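Local coordinates for universal stress protein (Pseudomonas aeruginosa UCBPP-PA14, PDB 7MQ5) that is of unknown function but belongs to the universal stress protein family of alpha/beta proteins, some of whose members bind ATP, at residues A[26-31]-A[61-66]; A[37-42]-A[86-91]; A[111-116]-A[254-259]. All blocks are in the same frame, centred on the assembly; numbering follows the deposited sequence.

Contact 1: residues A[26-31]-A[61-66]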
# COMPACT_ATOMS: atom_id res chain seq x y z
N ARG A 26 2.44 -6.17 -11.07
CA ARG A 26 2.69 -4.81 -10.52
C ARG A 26 4.20 -4.61 -10.33
O ARG A 26 4.70 -3.51 -10.59
CB ARG A 26 2.02 -4.58 -9.17
CG ARG A 26 0.53 -4.85 -9.10
CD ARG A 26 -0.27 -4.33 -10.25
NE ARG A 26 -1.68 -4.34 -9.91
CZ ARG A 26 -2.67 -4.22 -10.78
NH1 ARG A 26 -3.91 -4.16 -10.35
NH2 ARG A 26 -2.42 -4.17 -12.07
N ALA A 27 4.91 -5.65 -9.85
CA ALA A 27 6.37 -5.52 -9.61
C ALA A 27 7.09 -5.20 -10.92
O ALA A 27 8.01 -4.36 -10.92
CB ALA A 27 6.89 -6.79 -9.00
N GLN A 28 6.69 -5.86 -12.02
CA GLN A 28 7.34 -5.60 -13.34
C GLN A 28 7.06 -4.16 -13.78
O GLN A 28 7.95 -3.52 -14.35
CB GLN A 28 6.84 -6.59 -14.39
CG GLN A 28 7.40 -7.99 -14.25
CD GLN A 28 6.70 -8.89 -15.23
OE1 GLN A 28 5.56 -9.29 -15.02
NE2 GLN A 28 7.36 -9.16 -16.34
N LEU A 29 5.85 -3.67 -13.54
CA LEU A 29 5.54 -2.29 -13.98
C LEU A 29 6.41 -1.31 -13.20
O LEU A 29 7.05 -0.44 -13.81
CB LEU A 29 4.06 -2.00 -13.76
CG LEU A 29 3.60 -0.62 -14.25
CD1 LEU A 29 3.66 -0.54 -15.76
CD2 LEU A 29 2.20 -0.31 -13.76
N ILE A 30 6.45 -1.48 -11.88
CA ILE A 30 7.23 -0.55 -11.02
C ILE A 30 8.72 -0.64 -11.38
O ILE A 30 9.33 0.40 -11.67
CB ILE A 30 6.98 -0.88 -9.54
CG1 ILE A 30 5.52 -0.63 -9.14
CG2 ILE A 30 7.95 -0.11 -8.65
CD1 ILE A 30 5.13 -1.33 -7.85
N ALA A 31 9.28 -1.85 -11.38
CA ALA A 31 10.74 -2.01 -11.57
C ALA A 31 11.14 -1.67 -13.01
O ALA A 31 12.32 -1.33 -13.23
CB ALA A 31 11.16 -3.41 -11.18
N ARG A 61 15.22 -11.87 -16.21
CA ARG A 61 16.56 -11.28 -16.45
C ARG A 61 16.73 -10.97 -17.94
O ARG A 61 17.37 -9.96 -18.27
CB ARG A 61 17.66 -12.21 -15.95
CG ARG A 61 17.66 -12.42 -14.44
CD ARG A 61 18.86 -13.22 -13.99
NE ARG A 61 18.79 -13.52 -12.56
CZ ARG A 61 18.61 -14.71 -12.03
NH1 ARG A 61 18.55 -15.79 -12.79
NH2 ARG A 61 18.53 -14.83 -10.72
N GLU A 62 16.19 -11.82 -18.82
CA GLU A 62 16.27 -11.59 -20.29
C GLU A 62 15.50 -10.31 -20.64
O GLU A 62 15.86 -9.67 -21.64
CB GLU A 62 15.74 -12.80 -21.05
CG GLU A 62 16.64 -14.02 -20.95
CD GLU A 62 16.12 -15.30 -21.58
OE1 GLU A 62 14.96 -15.31 -22.05
OE2 GLU A 62 16.88 -16.29 -21.60
N GLU A 63 14.50 -9.95 -19.84
CA GLU A 63 13.67 -8.72 -20.05
C GLU A 63 14.36 -7.50 -19.42
O GLU A 63 13.79 -6.40 -19.51
CB GLU A 63 12.26 -8.91 -19.48
CG GLU A 63 11.41 -9.92 -20.22
CD GLU A 63 10.04 -10.17 -19.61
OE1 GLU A 63 9.68 -9.46 -18.65
OE2 GLU A 63 9.33 -11.07 -20.10
N GLY A 64 15.52 -7.68 -18.75
CA GLY A 64 16.29 -6.55 -18.18
C GLY A 64 16.13 -6.36 -16.68
O GLY A 64 16.72 -5.39 -16.15
N TYR A 65 15.41 -7.24 -15.99
CA TYR A 65 15.20 -7.06 -14.54
C TYR A 65 16.35 -7.69 -13.75
O TYR A 65 16.95 -8.68 -14.20
CB TYR A 65 13.88 -7.70 -14.10
CG TYR A 65 12.66 -7.05 -14.69
CD1 TYR A 65 12.12 -5.91 -14.12
CD2 TYR A 65 12.04 -7.56 -15.82
CE1 TYR A 65 11.00 -5.29 -14.66
CE2 TYR A 65 10.92 -6.96 -16.37
CZ TYR A 65 10.40 -5.81 -15.79
OH TYR A 65 9.30 -5.20 -16.32
N SER A 66 16.64 -7.09 -12.60
CA SER A 66 17.54 -7.68 -11.58
C SER A 66 16.64 -8.56 -10.70
O SER A 66 15.67 -8.03 -10.14
CB SER A 66 18.21 -6.59 -10.79
OG SER A 66 19.03 -7.12 -9.76
O HOH W 1 6.57 -11.12 -18.36

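Contact 2: residues A[37-42]-A[86-91]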
# COMPACT_ATOMS: atom_id res chain seq x y z
N HIS A 37 15.40 -3.95 -7.68
CA HIS A 37 15.63 -5.41 -7.69
C HIS A 37 14.32 -6.10 -7.30
O HIS A 37 13.57 -5.55 -6.47
CB HIS A 37 16.72 -5.73 -6.68
CG HIS A 37 16.98 -7.19 -6.58
ND1 HIS A 37 17.76 -7.87 -7.51
CD2 HIS A 37 16.54 -8.11 -5.70
CE1 HIS A 37 17.76 -9.15 -7.18
NE2 HIS A 37 17.03 -9.32 -6.09
N LEU A 38 14.04 -7.24 -7.91
CA LEU A 38 12.87 -8.07 -7.55
C LEU A 38 13.35 -9.34 -6.86
O LEU A 38 14.13 -10.10 -7.47
CB LEU A 38 12.07 -8.44 -8.79
CG LEU A 38 11.54 -7.26 -9.61
CD1 LEU A 38 10.70 -7.77 -10.78
CD2 LEU A 38 10.73 -6.30 -8.76
N HIS A 39 12.87 -9.58 -5.64
CA HIS A 39 13.10 -10.87 -4.94
C HIS A 39 11.79 -11.64 -4.93
O HIS A 39 10.82 -11.19 -4.30
CB HIS A 39 13.65 -10.66 -3.54
CG HIS A 39 13.97 -11.95 -2.87
ND1 HIS A 39 15.04 -12.72 -3.27
CD2 HIS A 39 13.38 -12.60 -1.84
CE1 HIS A 39 15.09 -13.79 -2.50
NE2 HIS A 39 14.09 -13.74 -1.62
N LEU A 40 11.75 -12.76 -5.64
CA LEU A 40 10.52 -13.57 -5.76
C LEU A 40 10.52 -14.64 -4.67
O LEU A 40 11.48 -15.43 -4.60
CB LEU A 40 10.45 -14.22 -7.14
CG LEU A 40 10.77 -13.34 -8.34
CD1 LEU A 40 10.55 -14.09 -9.64
CD2 LEU A 40 9.98 -12.05 -8.32
N LEU A 41 9.45 -14.70 -3.90
CA LEU A 41 9.37 -15.65 -2.77
C LEU A 41 8.15 -16.55 -2.92
O LEU A 41 7.03 -16.04 -3.09
CB LEU A 41 9.26 -14.85 -1.46
CG LEU A 41 8.93 -15.67 -0.21
CD1 LEU A 41 10.09 -16.60 0.15
CD2 LEU A 41 8.56 -14.76 0.96
N VAL A 42 8.37 -17.86 -2.81
CA VAL A 42 7.26 -18.84 -2.68
C VAL A 42 7.29 -19.33 -1.23
O VAL A 42 8.34 -19.80 -0.79
CB VAL A 42 7.35 -20.00 -3.67
CG1 VAL A 42 6.29 -21.05 -3.37
CG2 VAL A 42 7.24 -19.52 -5.11
N GLN A 86 13.18 -9.12 5.87
CA GLN A 86 14.32 -8.78 6.75
C GLN A 86 15.64 -9.28 6.15
O GLN A 86 16.63 -8.52 6.13
CB GLN A 86 14.08 -9.38 8.14
CG GLN A 86 12.97 -8.66 8.91
CD GLN A 86 13.46 -7.31 9.36
OE1 GLN A 86 14.38 -7.21 10.16
NE2 GLN A 86 12.83 -6.27 8.84
N ALA A 87 15.66 -10.52 5.67
CA ALA A 87 16.89 -11.13 5.12
C ALA A 87 17.37 -10.38 3.88
O ALA A 87 18.59 -10.17 3.73
CB ALA A 87 16.63 -12.57 4.77
N GLU A 88 16.44 -9.96 3.02
CA GLU A 88 16.79 -9.34 1.72
C GLU A 88 16.80 -7.81 1.80
O GLU A 88 17.26 -7.18 0.83
CB GLU A 88 15.83 -9.89 0.67
CG GLU A 88 15.97 -11.39 0.46
CD GLU A 88 17.29 -11.80 -0.16
OE1 GLU A 88 17.88 -10.98 -0.87
OE2 GLU A 88 17.71 -12.94 0.07
N GLY A 89 16.35 -7.23 2.91
CA GLY A 89 16.35 -5.76 3.04
C GLY A 89 15.37 -5.07 2.10
O GLY A 89 15.62 -3.93 1.72
N CYS A 90 14.25 -5.70 1.78
CA CYS A 90 13.30 -5.10 0.82
C CYS A 90 12.56 -3.91 1.43
O CYS A 90 12.26 -3.93 2.64
CB CYS A 90 12.33 -6.15 0.30
SG CYS A 90 13.15 -7.56 -0.49
N GLY A 91 12.27 -2.92 0.59
CA GLY A 91 11.56 -1.69 0.99
C GLY A 91 10.08 -1.69 0.64
O GLY A 91 9.39 -0.71 0.92

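Contact 3: residues A[111-116]-A[254-259]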
# COMPACT_ATOMS: atom_id res chain seq x y z
N ASP A 111 -4.57 -13.94 7.87
CA ASP A 111 -3.09 -13.93 7.72
C ASP A 111 -2.66 -12.63 7.01
O ASP A 111 -1.61 -12.08 7.37
CB ASP A 111 -2.57 -15.18 7.03
CG ASP A 111 -1.06 -15.31 7.15
OD1 ASP A 111 -0.58 -15.72 8.24
OD2 ASP A 111 -0.39 -14.90 6.21
N ASP A 112 -3.44 -12.16 6.03
CA ASP A 112 -3.17 -10.86 5.36
C ASP A 112 -3.14 -9.75 6.41
O ASP A 112 -2.28 -8.85 6.34
CB ASP A 112 -4.28 -10.48 4.37
CG ASP A 112 -4.37 -11.24 3.06
OD1 ASP A 112 -3.32 -11.72 2.59
OD2 ASP A 112 -5.52 -11.31 2.48
N TRP A 113 -4.07 -9.80 7.36
CA TRP A 113 -4.11 -8.76 8.42
C TRP A 113 -2.85 -8.82 9.29
O TRP A 113 -2.34 -7.75 9.66
CB TRP A 113 -5.41 -8.86 9.23
CG TRP A 113 -6.50 -8.05 8.60
CD1 TRP A 113 -7.66 -8.47 8.01
CD2 TRP A 113 -6.44 -6.63 8.40
NE1 TRP A 113 -8.36 -7.38 7.54
CE2 TRP A 113 -7.61 -6.25 7.72
CE3 TRP A 113 -5.48 -5.66 8.71
CZ2 TRP A 113 -7.88 -4.92 7.42
CZ3 TRP A 113 -5.73 -4.35 8.37
CH2 TRP A 113 -6.91 -3.99 7.74
N LYS A 114 -2.35 -10.02 9.59
CA LYS A 114 -1.12 -10.11 10.42
C LYS A 114 0.07 -9.56 9.62
O LYS A 114 0.92 -8.89 10.21
CB LYS A 114 -0.92 -11.55 10.90
CG LYS A 114 -1.93 -11.97 11.96
CD LYS A 114 -1.80 -13.40 12.42
CE LYS A 114 -2.81 -13.74 13.50
NZ LYS A 114 -2.73 -15.17 13.87
N LEU A 115 0.09 -9.82 8.31
CA LEU A 115 1.17 -9.25 7.47
C LEU A 115 1.11 -7.72 7.54
O LEU A 115 2.15 -7.06 7.72
CB LEU A 115 1.01 -9.73 6.03
CG LEU A 115 1.97 -9.10 5.02
CD1 LEU A 115 3.41 -9.39 5.38
CD2 LEU A 115 1.65 -9.56 3.61
N LEU A 116 -0.08 -7.16 7.34
CA LEU A 116 -0.20 -5.68 7.35
C LEU A 116 0.14 -5.09 8.72
O LEU A 116 0.70 -4.00 8.78
CB LEU A 116 -1.62 -5.29 6.96
CG LEU A 116 -1.97 -5.53 5.50
CD1 LEU A 116 -3.43 -5.22 5.24
CD2 LEU A 116 -1.08 -4.71 4.57
N ALA A 254 -3.20 -2.16 18.87
CA ALA A 254 -4.09 -1.92 17.71
C ALA A 254 -3.52 -0.78 16.86
O ALA A 254 -4.03 0.36 16.94
CB ALA A 254 -5.49 -1.62 18.20
N LEU A 255 -2.51 -1.09 16.05
CA LEU A 255 -1.76 -0.04 15.32
C LEU A 255 -2.33 0.26 13.93
O LEU A 255 -1.92 1.26 13.35
CB LEU A 255 -0.29 -0.45 15.26
CG LEU A 255 0.06 -1.67 14.41
CD1 LEU A 255 0.25 -1.30 12.94
CD2 LEU A 255 1.32 -2.33 14.95
N ILE A 256 -3.26 -0.54 13.43
CA ILE A 256 -3.81 -0.22 12.08
C ILE A 256 -4.83 0.92 12.21
O ILE A 256 -4.75 1.91 11.43
CB ILE A 256 -4.43 -1.47 11.42
CG1 ILE A 256 -3.38 -2.56 11.14
CG2 ILE A 256 -5.19 -1.09 10.17
CD1 ILE A 256 -2.41 -2.22 10.08
N GLY A 257 -5.73 0.81 13.18
CA GLY A 257 -6.77 1.83 13.40
C GLY A 257 -8.06 1.47 12.69
O GLY A 257 -8.02 0.81 11.65
N ASN A 258 -9.18 2.02 13.18
CA ASN A 258 -10.49 1.65 12.60
C ASN A 258 -10.62 2.09 11.14
O ASN A 258 -11.18 1.32 10.34
CB ASN A 258 -11.66 2.26 13.38
CG ASN A 258 -13.00 1.81 12.83
OD1 ASN A 258 -13.37 0.65 12.98
ND2 ASN A 258 -13.73 2.72 12.20
N THR A 259 -10.17 3.29 10.79
CA THR A 259 -10.39 3.74 9.39
C THR A 259 -9.70 2.77 8.43
O THR A 259 -10.35 2.30 7.49
CB THR A 259 -9.92 5.18 9.15
OG1 THR A 259 -10.75 6.03 9.95
CG2 THR A 259 -10.01 5.61 7.70

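Contact 1: residues A[26-31]-A[61-66]
The backbones of 26-31, within helix 22-34, and of 61-66, where helix 50-62 ends and a turn follows, approach most closely at Ala31 and Tyr65, whose CA atoms are 7.4 Å apart. Between them Tyr65 does most of the bridging. Its ring meets the helix at an edge: the CB of Ala31 lies near the ring plane, 4.0 Å from CE1 of Tyr65, and the phenol oxygen reaches on to the backbone, where OH of Tyr65 donates to the carbonyl O of Gln28 over 2.9 Å. That donor stands above the carbonyl plane, 40° out of it, at a C=O...O angle of 110°. CB of Gln28 rests 3.4 Å from OH of Tyr65. Beyond it the Gln28 side chain runs out extended at about a right angle to Tyr65, bringing NE2 to Glu63. This amide-carboxylate bond is weak: NE2 of Gln28 is 3.3 Å from OE1 of Glu63, and the N-H...O angle is only 121°, although the two flat groups are nearly coplanar. A water also bridges the two groups, accepting from Gln28 NE2 and donating to Glu63 OE2. Between Glu63 and Tyr65 the chain turns through Gly64, whose positive phi and bonds back into the last turn make a Schellman motif ending helix 50-62. Leu60 of that helix also touches Gln28 and Tyr65. Both helices lie on one face of the sheet, where Ala27, Ala31 and Tyr65 all rest on Leu38 of strand 37-43, the strand that connects helix 22-34 to helix 50-62.

Contact 2: residues A[37-42]-A[86-91]
His39 and Glu88 account for most of the area buried here, with Cys90 adding a smaller share. The carboxylate arm of Glu88 is laid over one face of the His39 imidazole. Its CG sits 3.7 Å from the ring centroid and 12° off the normal, a CH-pi contact almost over the middle of the ring. The Glu88 chain bends at its second torsion (chi2 -67°), which lays the carboxylate down over the ring, the two planes only 14° apart. OE2 of Glu88 stays 4.1 Å from NE2 of His39, so the pair stacks without forming a salt bridge. Both ring nitrogens are held by other residues: ND1 bonds to Ser68 OG on strand 67-72, and NE2 to Glu84 OE2 one helical turn before Glu88. These two bonds fix the ring's rotation and present its face to Glu88, while the nearby carboxylates would probably favour a positively charged imidazole. Closer to the strand backbone, SG of Cys90 approaches CB of His39 at 4.4 Å, and Cys90 also touches Ser9 and Leu11 of strand 9-13. Gly89, with positive phi, lets the chain leave helix 77-88 and bring Cys90 back towards the sheet. The whole is a helix C-terminus packed on the parallel part of the sheet, as in the Rossmann-like alpha/beta fold of universal stress proteins, where helix 77-88 passes over strand 37-43 on its way to strand 92-96.

Contact 3: residues A[111-116]-A[254-259]
The indole of Trp113 meets Ile256 through its six-membered ring, where CZ3 of Trp113 is 3.8 Å from CG2 of Ile256 in an oblique approach. One face of the indole is taken by its helical neighbour Leu116, whose CD1 lies 3.9 Å above the ring plane and is displaced towards the rim. The pyrrole nitrogen NE1 is bonded to Asp265 OD1, which ties down the end of the indole away from Ile256. Ile256 uses both its branches. With CG2 anti to the backbone N and CG1 beside it (chi1 -64°), the methyl CG2 is turned to the tryptophan, while the longer branch carries CD1 to the helix itself, 3.8 Å from the carbonyl O of Leu116. Its approach to the Leu116 side chain is looser, CD1 of Ile256 standing 4.4 Å from CB of Leu116. The carbonyl O of Leu116 also accepts a hydrogen bond from Lys275 NZ, which satisfies it beside the methyl group. Gly257, at the N-cap position, then opens helix 258-264 with a positive phi. Leu264 touches both Trp113 and Leu116, and Leu116 also touches Val123 and Met125 of strand 123-126, so helix 110-118 is wedged between that strand and the 254-264 region, where two central strands, 123-126 and 270-274, run antiparallel.

Overall arrangement
Contacts 1 and 2 share strand 37-43 and touch directly, Ser66 bonding to His37 and Leu38. They work on its two faces, helices 22-34 and 50-62 on one and helix 77-88 on the other. Contact 3 is apart, its centre about 29 Å from that of contact 1 and about 21 Å from that of contact 2, near the middle of the ten-stranded sheet. Contact 1 is partly exposed and uses polar bonds and a water; contact 2 is mostly buried, stacking a carboxylate on a histidine beside the outermost strand; contact 3 is buried and apolar, joining parts of the chain more than 130 residues apart.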